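Long-range contacts in putative pyridoxal phosphate-dependent transferase (Clostridium difficile, PDB 4DQ6), which belongs to the aminotransferase class I and II family and carries pyridoxal-5'-phosphate covalently bound in a buried pocket: residues 40-44 / 238-242; 113-119 / 135-141. All coordinates share one frame; numbering follows the deposited sequence.

Interaction 1. Residues 40-44 / 238-242; sequences ADMDF and KTFNI. With PLP (pyridoxal-5'-phosphate), chain C.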
ATOM      1  N   ALA A  40      -5.880  -1.076 -18.181  1.00 15.26           N
ATOM      2  CA  ALA A  40      -6.734  -2.212 -17.815  1.00 14.87           C
ATOM      3  C   ALA A  40      -7.452  -2.010 -16.478  1.00 15.07           C
ATOM      4  O   ALA A  40      -7.147  -2.651 -15.469  1.00 15.41           O
ATOM      5  CB  ALA A  40      -5.860  -3.507 -17.796  1.00 14.61           C
ATOM      6  N   ASP A  41      -8.459  -1.140 -16.511  1.00 14.98           N
ATOM      7  CA  ASP A  41      -9.572  -1.202 -15.560  1.00 15.40           C
ATOM      8  C   ASP A  41     -10.811  -1.048 -16.408  1.00 15.14           C
ATOM      9  O   ASP A  41     -10.737  -0.763 -17.587  1.00 17.14           O
ATOM     10  CB  ASP A  41      -9.460  -0.239 -14.354  1.00 16.45           C
ATOM     11  CG  ASP A  41      -9.633   1.214 -14.688  1.00 17.19           C
ATOM     12  OD1 ASP A  41     -10.159   1.565 -15.772  1.00 17.54           O
ATOM     13  OD2 ASP A  41      -9.272   2.065 -13.826  1.00 16.94           O
ATOM     14  N   MET A  42     -11.968  -1.251 -15.804  1.00 14.35           N
ATOM     15  CA  MET A  42     -13.170  -1.328 -16.590  1.00 14.94           C
ATOM     16  C   MET A  42     -13.998  -0.075 -16.453  1.00 15.82           C
ATOM     17  O   MET A  42     -14.013   0.564 -15.382  1.00 17.44           O
ATOM     18  CB  MET A  42     -14.035  -2.505 -16.110  1.00 14.61           C
ATOM     19  CG  MET A  42     -13.351  -3.855 -15.874  1.00 14.81           C
ATOM     20  SD  MET A  42     -14.732  -4.997 -15.375  1.00 14.68           S
ATOM     21  CE  MET A  42     -13.724  -6.458 -14.998  1.00 15.27           C
ATOM     22  N   ASP A  43     -14.767   0.263 -17.478  1.00 16.27           N
ATOM     23  CA  ASP A  43     -15.763   1.349 -17.362  1.00 17.83           C
ATOM     24  C   ASP A  43     -17.131   0.782 -17.018  1.00 18.94           C
ATOM     25  O   ASP A  43     -18.202   1.115 -17.635  1.00 22.01           O
ATOM     26  CB  ASP A  43     -15.836   2.153 -18.635  1.00 18.88           C
ATOM     27  CG  ASP A  43     -14.601   3.007 -18.846  0.50 19.91           C
ATOM     28  OD1 ASP A  43     -14.424   4.004 -18.112  0.50 20.91           O
ATOM     29  OD2 ASP A  43     -13.806   2.698 -19.752  0.50 19.38           O
ATOM     30  N   PHE A  44     -17.093  -0.051 -16.005  1.00 17.77           N
ATOM     31  CA  PHE A  44     -18.271  -0.628 -15.417  1.00 18.18           C
ATOM     32  C   PHE A  44     -18.304  -0.399 -13.908  1.00 17.75           C
ATOM     33  O   PHE A  44     -17.326  -0.352 -13.267  1.00 18.10           O
ATOM     34  CB  PHE A  44     -18.333  -2.115 -15.623  1.00 17.03           C
ATOM     35  CG  PHE A  44     -18.451  -2.547 -17.035  1.00 17.11           C
ATOM     36  CD1 PHE A  44     -19.347  -1.980 -17.930  1.00 17.37           C
ATOM     37  CD2 PHE A  44     -17.685  -3.591 -17.450  1.00 15.44           C
ATOM     38  CE1 PHE A  44     -19.385  -2.425 -19.252  1.00 17.11           C
ATOM     39  CE2 PHE A  44     -17.739  -4.086 -18.738  1.00 16.46           C
ATOM     40  CZ  PHE A  44     -18.588  -3.463 -19.658  1.00 16.74           C
ATOM     41  N   LYS A 238      -8.436  -7.229 -11.073  1.00 12.89           N
ATOM     42  CA  LYS A 238      -8.752  -7.252 -12.522  1.00 14.59           C
ATOM     43  C   LYS A 238     -10.167  -7.823 -12.669  1.00 13.68           C
ATOM     44  O   LYS A 238     -10.969  -7.281 -13.428  1.00 14.41           O
ATOM     45  CB  LYS A 238      -7.804  -8.099 -13.352  1.00 17.05           C
ATOM     46  CG  LYS A 238      -6.429  -7.482 -13.502  1.00 20.76           C
ATOM     47  CD  LYS A 238      -6.387  -6.381 -14.586  1.00 23.01           C
ATOM     48  CE  LYS A 238      -5.269  -5.345 -14.368  1.00 26.56           C
ATOM     49  NZ  LYS A 238      -3.939  -5.689 -14.917  1.00 30.82           N
ATOM     50  N   THR A 239     -10.452  -8.910 -11.971  1.00 13.30           N
ATOM     51  CA  THR A 239     -11.764  -9.618 -12.074  1.00 12.88           C
ATOM     52  C   THR A 239     -12.948  -8.724 -11.788  1.00 13.30           C
ATOM     53  O   THR A 239     -13.933  -8.678 -12.556  1.00 13.50           O
ATOM     54  CB  THR A 239     -11.784 -10.797 -11.147  1.00 12.93           C
ATOM     55  OG1 THR A 239     -10.616 -11.638 -11.334  1.00 13.28           O
ATOM     56  CG2 THR A 239     -13.164 -11.593 -11.198  1.00 14.30           C
ATOM     57  N   PHE A 240     -12.789  -7.957 -10.715  1.00 12.83           N
ATOM     58  CA  PHE A 240     -13.919  -7.239 -10.196  1.00 12.53           C
ATOM     59  C   PHE A 240     -13.772  -5.735 -10.325  1.00 13.41           C
ATOM     60  O   PHE A 240     -14.635  -5.006  -9.851  1.00 12.83           O
ATOM     61  CB  PHE A 240     -14.233  -7.607  -8.724  1.00 13.09           C
ATOM     62  CG  PHE A 240     -14.681  -9.014  -8.569  1.00 13.86           C
ATOM     63  CD1 PHE A 240     -15.954  -9.345  -8.909  1.00 14.60           C
ATOM     64  CD2 PHE A 240     -13.814 -10.012  -8.145  1.00 14.05           C
ATOM     65  CE1 PHE A 240     -16.432 -10.637  -8.790  1.00 15.24           C
ATOM     66  CE2 PHE A 240     -14.262 -11.322  -8.060  1.00 15.12           C
ATOM     67  CZ  PHE A 240     -15.594 -11.624  -8.304  1.00 15.43           C
ATOM     68  N   ASN A 241     -12.782  -5.227 -11.023  1.00 13.11           N
ATOM     69  CA  ASN A 241     -12.588  -3.790 -11.219  1.00 13.68           C
ATOM     70  C   ASN A 241     -12.406  -3.005  -9.948  1.00 13.02           C
ATOM     71  O   ASN A 241     -13.099  -1.949  -9.752  1.00 14.41           O
ATOM     72  CB  ASN A 241     -13.742  -3.187 -11.998  1.00 14.27           C
ATOM     73  CG  ASN A 241     -13.379  -1.880 -12.646  1.00 15.39           C
ATOM     74  OD1 ASN A 241     -12.224  -1.588 -12.937  1.00 14.57           O
ATOM     75  ND2 ASN A 241     -14.369  -1.127 -12.952  1.00 14.69           N
ATOM     76  N   ILE A 242     -11.575  -3.528  -9.050  1.00 12.63           N
ATOM     77  CA  ILE A 242     -11.310  -2.862  -7.770  1.00 12.50           C
ATOM     78  C   ILE A 242      -9.783  -2.620  -7.574  1.00 11.44           C
ATOM     79  O   ILE A 242      -9.309  -2.579  -6.452  1.00 11.15           O
ATOM     80  CB  ILE A 242     -11.962  -3.612  -6.572  1.00 12.89           C
ATOM     81  CG1 ILE A 242     -11.515  -5.061  -6.460  1.00 13.89           C
ATOM     82  CG2 ILE A 242     -13.493  -3.472  -6.666  1.00 14.44           C
ATOM     83  CD1 ILE A 242     -12.104  -5.818  -5.261  1.00 14.31           C
TER
HETATM   84  N1  PLP C 401      -0.029  -8.383 -13.794  1.00 18.65           N
HETATM   85  C2  PLP C 401      -0.596  -8.341 -15.043  1.00 17.65           C
HETATM   86  C2A PLP C 401      -0.322  -9.345 -16.122  1.00 17.10           C
HETATM   87  C3  PLP C 401      -1.533  -7.298 -15.396  1.00 20.79           C
HETATM   88  O3  PLP C 401      -2.065  -7.240 -16.608  1.00 22.34           O
HETATM   89  C4  PLP C 401      -1.866  -6.293 -14.399  1.00 20.20           C
HETATM   90  C4A PLP C 401      -2.792  -5.148 -14.723  1.00 26.28           C
HETATM   91  C5  PLP C 401      -1.231  -6.412 -13.096  1.00 21.50           C
HETATM   92  C6  PLP C 401      -0.317  -7.461 -12.846  1.00 19.17           C
HETATM   93  C5A PLP C 401      -1.592  -5.403 -12.051  1.00 23.90           C
HETATM   94  O4P PLP C 401      -0.511  -5.392 -11.181  1.00 31.94           O
HETATM   95  P   PLP C 401      -0.740  -4.594  -9.790  1.00 33.76           P
HETATM   96  O1P PLP C 401      -1.552  -5.525  -8.960  1.00 22.43           O
HETATM   97  O2P PLP C 401       0.766  -4.374  -9.360  1.00 26.52           O
HETATM   98  O3P PLP C 401      -1.566  -3.345 -10.227  1.00 30.25           O
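The side-chain amide of Asn241 is gripped at both ends by the backbone of 40-44. Its OD1 accepts a nearly straight bond from Met42 N (2.9 Å, 175°), while ND2 gives one hydrogen to Met42 O (3.0 Å) and makes a weak bond to Phe44 O. The amide lies three residues beyond Lys238, the cofactor lysine of this class I and II aminotransferase fold, just where the short helix 237-240 ends and Asn241 turns to positive phi. With CG anti to the backbone N (chi1 -159°), the amide reaches the loop; Met42 N sits above the plane of the Asn241 side-chain carbonyl, and ND2 above that of the Met42 carbonyl. Three backbone groups thus restrain the amide's rotation in a fully buried site. Met42 runs alongside Asn241 in the opposite sense, CB resting 3.5 Å from ND2; its extended chain carries CE to the carbonyl oxygens of Lys238 and Thr239. Asp41 turns its carboxylate elsewhere, to Arg14 and to Tyr65 N of the second subunit. Lys238, bent at chi2 and chi4, leads past Ala40, whose CB lies 3.9 Å from Lys238 CE. Beyond CE, Lys238 NZ is covalently joined to PLP C4A at 1.3 Å.

Interaction 2. Residues 113-119 / 135-141; sequences ANDKIMI and NRELIIS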
ATOM      1  N   ALA A 113      22.084  -9.574  -7.096  1.00 27.05           N
ATOM      2  CA  ALA A 113      22.385  -8.609  -8.150  1.00 26.86           C
ATOM      3  C   ALA A 113      22.981  -9.247  -9.390  1.00 28.02           C
ATOM      4  O   ALA A 113      23.827 -10.114  -9.271  1.00 27.87           O
ATOM      5  CB  ALA A 113      23.298  -7.522  -7.622  1.00 28.21           C
ATOM      6  N   ASN A 114      22.500  -8.822 -10.553  1.00 26.62           N
ATOM      7  CA  ASN A 114      22.916  -9.351 -11.875  1.00 29.08           C
ATOM      8  C   ASN A 114      22.590 -10.834 -12.175  1.00 27.28           C
ATOM      9  O   ASN A 114      22.975 -11.344 -13.217  1.00 29.20           O
ATOM     10  CB  ASN A 114      24.408  -9.054 -12.138  1.00 32.51           C
ATOM     11  CG  ASN A 114      24.790  -7.636 -11.739  1.00 35.05           C
ATOM     12  OD1 ASN A 114      25.730  -7.442 -10.956  1.00 40.32           O
ATOM     13  ND2 ASN A 114      24.041  -6.642 -12.235  1.00 33.73           N
ATOM     14  N   ASP A 115      21.828 -11.518 -11.328  1.00 27.14           N
ATOM     15  CA  ASP A 115      21.287 -12.846 -11.665  1.00 25.75           C
ATOM     16  C   ASP A 115      20.311 -12.662 -12.825  1.00 26.39           C
ATOM     17  O   ASP A 115      19.663 -11.586 -12.968  1.00 23.84           O
ATOM     18  CB  ASP A 115      20.528 -13.507 -10.496  1.00 26.82           C
ATOM     19  CG  ASP A 115      21.421 -14.162  -9.499  1.00 27.78           C
ATOM     20  OD1 ASP A 115      22.642 -14.280  -9.758  1.00 30.81           O
ATOM     21  OD2 ASP A 115      20.964 -14.609  -8.446  1.00 27.23           O
ATOM     22  N   LYS A 116      20.219 -13.715 -13.635  1.00 26.01           N
ATOM     23  CA  LYS A 116      19.347 -13.734 -14.810  1.00 24.27           C
ATOM     24  C   LYS A 116      17.921 -14.207 -14.471  1.00 21.40           C
ATOM     25  O   LYS A 116      17.760 -15.152 -13.706  1.00 20.48           O
ATOM     26  CB  LYS A 116      19.944 -14.617 -15.909  1.00 25.81           C
ATOM     27  CG  LYS A 116      21.192 -14.063 -16.577  1.00 28.65           C
ATOM     28  CD  LYS A 116      21.849 -15.168 -17.394  1.00 30.25           C
ATOM     29  CE  LYS A 116      23.081 -14.673 -18.118  1.00 32.99           C
ATOM     30  NZ  LYS A 116      24.265 -14.760 -17.225  1.00 34.87           N
ATOM     31  N   ILE A 117      16.923 -13.507 -15.033  1.00 20.31           N
ATOM     32  CA  ILE A 117      15.496 -13.753 -14.861  1.00 19.92           C
ATOM     33  C   ILE A 117      14.903 -13.692 -16.262  1.00 18.70           C
ATOM     34  O   ILE A 117      15.151 -12.731 -17.024  1.00 18.41           O
ATOM     35  CB  ILE A 117      14.861 -12.678 -13.957  1.00 18.80           C
ATOM     36  CG1 ILE A 117      15.463 -12.722 -12.534  1.00 19.97           C
ATOM     37  CG2 ILE A 117      13.342 -12.871 -13.969  1.00 18.04           C
ATOM     38  CD1 ILE A 117      14.956 -11.658 -11.576  1.00 19.63           C
ATOM     39  N   MET A 118      14.088 -14.699 -16.571  1.00 18.74           N
ATOM     40  CA  MET A 118      13.545 -14.877 -17.884  1.00 18.42           C
ATOM     41  C   MET A 118      12.084 -14.509 -17.933  1.00 17.46           C
ATOM     42  O   MET A 118      11.311 -14.839 -16.993  1.00 16.92           O
ATOM     43  CB  MET A 118      13.747 -16.333 -18.351  1.00 18.96           C
ATOM     44  CG  MET A 118      13.215 -16.618 -19.723  1.00 19.52           C
ATOM     45  SD  MET A 118      13.447 -18.293 -20.390  1.00 21.44           S
ATOM     46  CE  MET A 118      15.171 -18.281 -20.802  1.00 21.36           C
ATOM     47  N   ILE A 119      11.738 -13.772 -18.998  1.00 17.59           N
ATOM     48  CA  ILE A 119      10.298 -13.459 -19.313  1.00 16.01           C
ATOM     49  C   ILE A 119       9.994 -13.791 -20.767  1.00 16.77           C
ATOM     50  O   ILE A 119      10.940 -14.073 -21.552  1.00 16.28           O
ATOM     51  CB  ILE A 119       9.901 -11.991 -19.022  1.00 16.67           C
ATOM     52  CG1 ILE A 119      10.531 -11.027 -20.007  1.00 17.06           C
ATOM     53  CG2 ILE A 119      10.149 -11.597 -17.546  1.00 18.25           C
ATOM     54  CD1 ILE A 119      10.065  -9.576 -19.846  1.00 15.87           C
ATOM     55  N   ASN A 135      18.100  -4.390 -10.687  1.00 21.88           N
ATOM     56  CA  ASN A 135      19.489  -4.664 -11.075  1.00 23.74           C
ATOM     57  C   ASN A 135      19.732  -6.156 -11.208  1.00 24.29           C
ATOM     58  O   ASN A 135      20.790  -6.691 -10.822  1.00 23.80           O
ATOM     59  CB  ASN A 135      20.472  -3.994 -10.111  1.00 26.01           C
ATOM     60  CG  ASN A 135      20.207  -2.505  -9.985  1.00 30.05           C
ATOM     61  OD1 ASN A 135      19.716  -2.033  -8.944  1.00 37.91           O
ATOM     62  ND2 ASN A 135      20.404  -1.772 -11.085  1.00 32.17           N
ATOM     63  N   ARG A 136      18.765  -6.840 -11.792  1.00 22.19           N
ATOM     64  CA  ARG A 136      18.967  -8.178 -12.278  1.00 21.90           C
ATOM     65  C   ARG A 136      19.031  -8.095 -13.792  1.00 22.28           C
ATOM     66  O   ARG A 136      18.671  -7.067 -14.419  1.00 23.02           O
ATOM     67  CB  ARG A 136      17.856  -9.134 -11.818  1.00 22.53           C
ATOM     68  CG  ARG A 136      18.010  -9.766 -10.433  1.00 22.84           C
ATOM     69  CD  ARG A 136      18.229  -8.790  -9.303  1.00 22.91           C
ATOM     70  NE  ARG A 136      18.228  -9.408  -7.979  1.00 21.64           N
ATOM     71  CZ  ARG A 136      18.602  -8.791  -6.864  1.00 22.45           C
ATOM     72  NH1 ARG A 136      19.090  -7.546  -6.890  1.00 23.14           N
ATOM     73  NH2 ARG A 136      18.577  -9.447  -5.722  1.00 23.59           N
ATOM     74  N   GLU A 137      19.506  -9.171 -14.401  1.00 24.13           N
ATOM     75  CA  GLU A 137      19.706  -9.238 -15.852  1.00 25.20           C
ATOM     76  C   GLU A 137      18.486  -9.892 -16.504  1.00 24.05           C
ATOM     77  O   GLU A 137      18.157 -11.013 -16.197  1.00 23.92           O
ATOM     78  CB  GLU A 137      20.927 -10.064 -16.233  1.00 27.46           C
ATOM     79  CG  GLU A 137      21.139 -10.088 -17.739  1.00 28.99           C
ATOM     80  CD  GLU A 137      22.383 -10.827 -18.241  1.00 32.66           C
ATOM     81  OE1 GLU A 137      23.272 -11.187 -17.451  1.00 36.42           O
ATOM     82  OE2 GLU A 137      22.450 -11.060 -19.476  1.00 35.81           O
ATOM     83  N   LEU A 138      17.858  -9.172 -17.411  1.00 23.57           N
ATOM     84  CA  LEU A 138      16.624  -9.644 -18.063  1.00 21.36           C
ATOM     85  C   LEU A 138      16.969 -10.508 -19.246  1.00 22.37           C
ATOM     86  O   LEU A 138      17.719 -10.070 -20.141  1.00 24.33           O
ATOM     87  CB  LEU A 138      15.797  -8.463 -18.558  1.00 21.05           C
ATOM     88  CG  LEU A 138      14.403  -8.853 -19.094  1.00 19.48           C
ATOM     89  CD1 LEU A 138      13.503  -9.552 -18.056  1.00 19.56           C
ATOM     90  CD2 LEU A 138      13.749  -7.627 -19.746  1.00 20.55           C
ATOM     91  N   ILE A 139      16.439 -11.725 -19.278  1.00 21.01           N
ATOM     92  CA  ILE A 139      16.598 -12.629 -20.454  1.00 21.75           C
ATOM     93  C   ILE A 139      15.190 -12.756 -21.039  1.00 21.91           C
ATOM     94  O   ILE A 139      14.234 -12.943 -20.281  1.00 21.86           O
ATOM     95  CB  ILE A 139      17.116 -14.012 -20.060  1.00 22.08           C
ATOM     96  CG1 ILE A 139      18.464 -13.905 -19.302  1.00 23.24           C
ATOM     97  CG2 ILE A 139      17.247 -14.875 -21.325  1.00 21.59           C
ATOM     98  CD1 ILE A 139      19.552 -13.226 -20.069  1.00 24.58           C
ATOM     99  N   ILE A 140      15.054 -12.524 -22.343  1.00 21.40           N
ATOM    100  CA  ILE A 140      13.720 -12.561 -22.987  1.00 19.58           C
ATOM    101  C   ILE A 140      13.715 -13.752 -23.955  1.00 20.28           C
ATOM    102  O   ILE A 140      14.595 -13.853 -24.832  1.00 20.75           O
ATOM    103  CB  ILE A 140      13.450 -11.277 -23.762  1.00 19.85           C
ATOM    104  CG1 ILE A 140      13.676 -10.042 -22.866  1.00 21.00           C
ATOM    105  CG2 ILE A 140      12.052 -11.349 -24.423  1.00 18.00           C
ATOM    106  CD1 ILE A 140      13.606  -8.681 -23.536  1.00 21.48           C
ATOM    107  N   SER A 141      12.746 -14.659 -23.775  1.00 20.08           N
ATOM    108  CA  SER A 141      12.413 -15.672 -24.729  1.00 20.43           C
ATOM    109  C   SER A 141      11.133 -15.327 -25.444  1.00 19.66           C
ATOM    110  O   SER A 141      10.068 -15.536 -24.872  1.00 19.47           O
ATOM    111  CB  SER A 141      12.312 -17.048 -24.071  1.00 21.29           C
ATOM    112  OG  SER A 141      11.790 -17.987 -25.001  1.00 22.37           O
TER
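Lys116 and Glu137 lie side by side and point the same way, the lysine CG and CE both packing against the carboxylate. OE1 of Glu137 is 3.6 Å from Lys116 CE and 3.7 Å from Lys116 NZ, the latter a long salt bridge. Lys116 bends only at its last torsion (chi4 86°), which swings NZ off the line of the chain, leaving it no nearer to OE1 than CE is. Ile139, next on this face, runs at a slant to Lys116, with CG1 3.8 Å from Lys116 CB; its other branch, CG2, meets CE of Met118, whose SD continues to Ser141 CB. On the opposite face Ile119 and Leu138 cross at about a right angle, CD1 of Leu138 set 3.8 Å from Ile119 CG1. These residues belong to the beta-alpha-beta unit of strand 116-119, helix 126-133 and strand 137-140, at one edge of the mixed sheet within this chain; the helix covers Ile117 and Leu138. Backbone hydrogen bonds join the parallel strands, among them Ile139 N to Ile117 O. Arg136, just before strand 137-140, lies beside Ile117. Its CG touches Ile117 CD1 at 3.8 Å, while its guanidinium lies with one face over Ala113 N, 3.5 Å from the plane; NH2 donates a hydrogen bond to Thr111 O and NH1 one to Asn134 O. Nearby, Asn114 N donates to Asn135 O in the carbonyl plane at 2.7 Å.

Overall arrangement
Interaction 1 is wholly buried and brings together segments nearly two hundred residues apart, whereas interaction 2 is partly exposed and closes a short crossover nested inside the chain loop that interaction 1 spans. They share no elements: their centres stand 31 Å apart, on opposite sides of the chain's centre, with nearest atoms about 15 Å apart. One rests on a side-chain amide binding loop backbone beside the cofactor and the second subunit; the other on regular strand pairing flanked by aliphatic packing and, toward the solvent, a long charged pair, with no other chain touching it. Interaction 1 holds the cofactor lysine itself; in interaction 2 the Ile119 side chain is about 11 Å from a bound PLP.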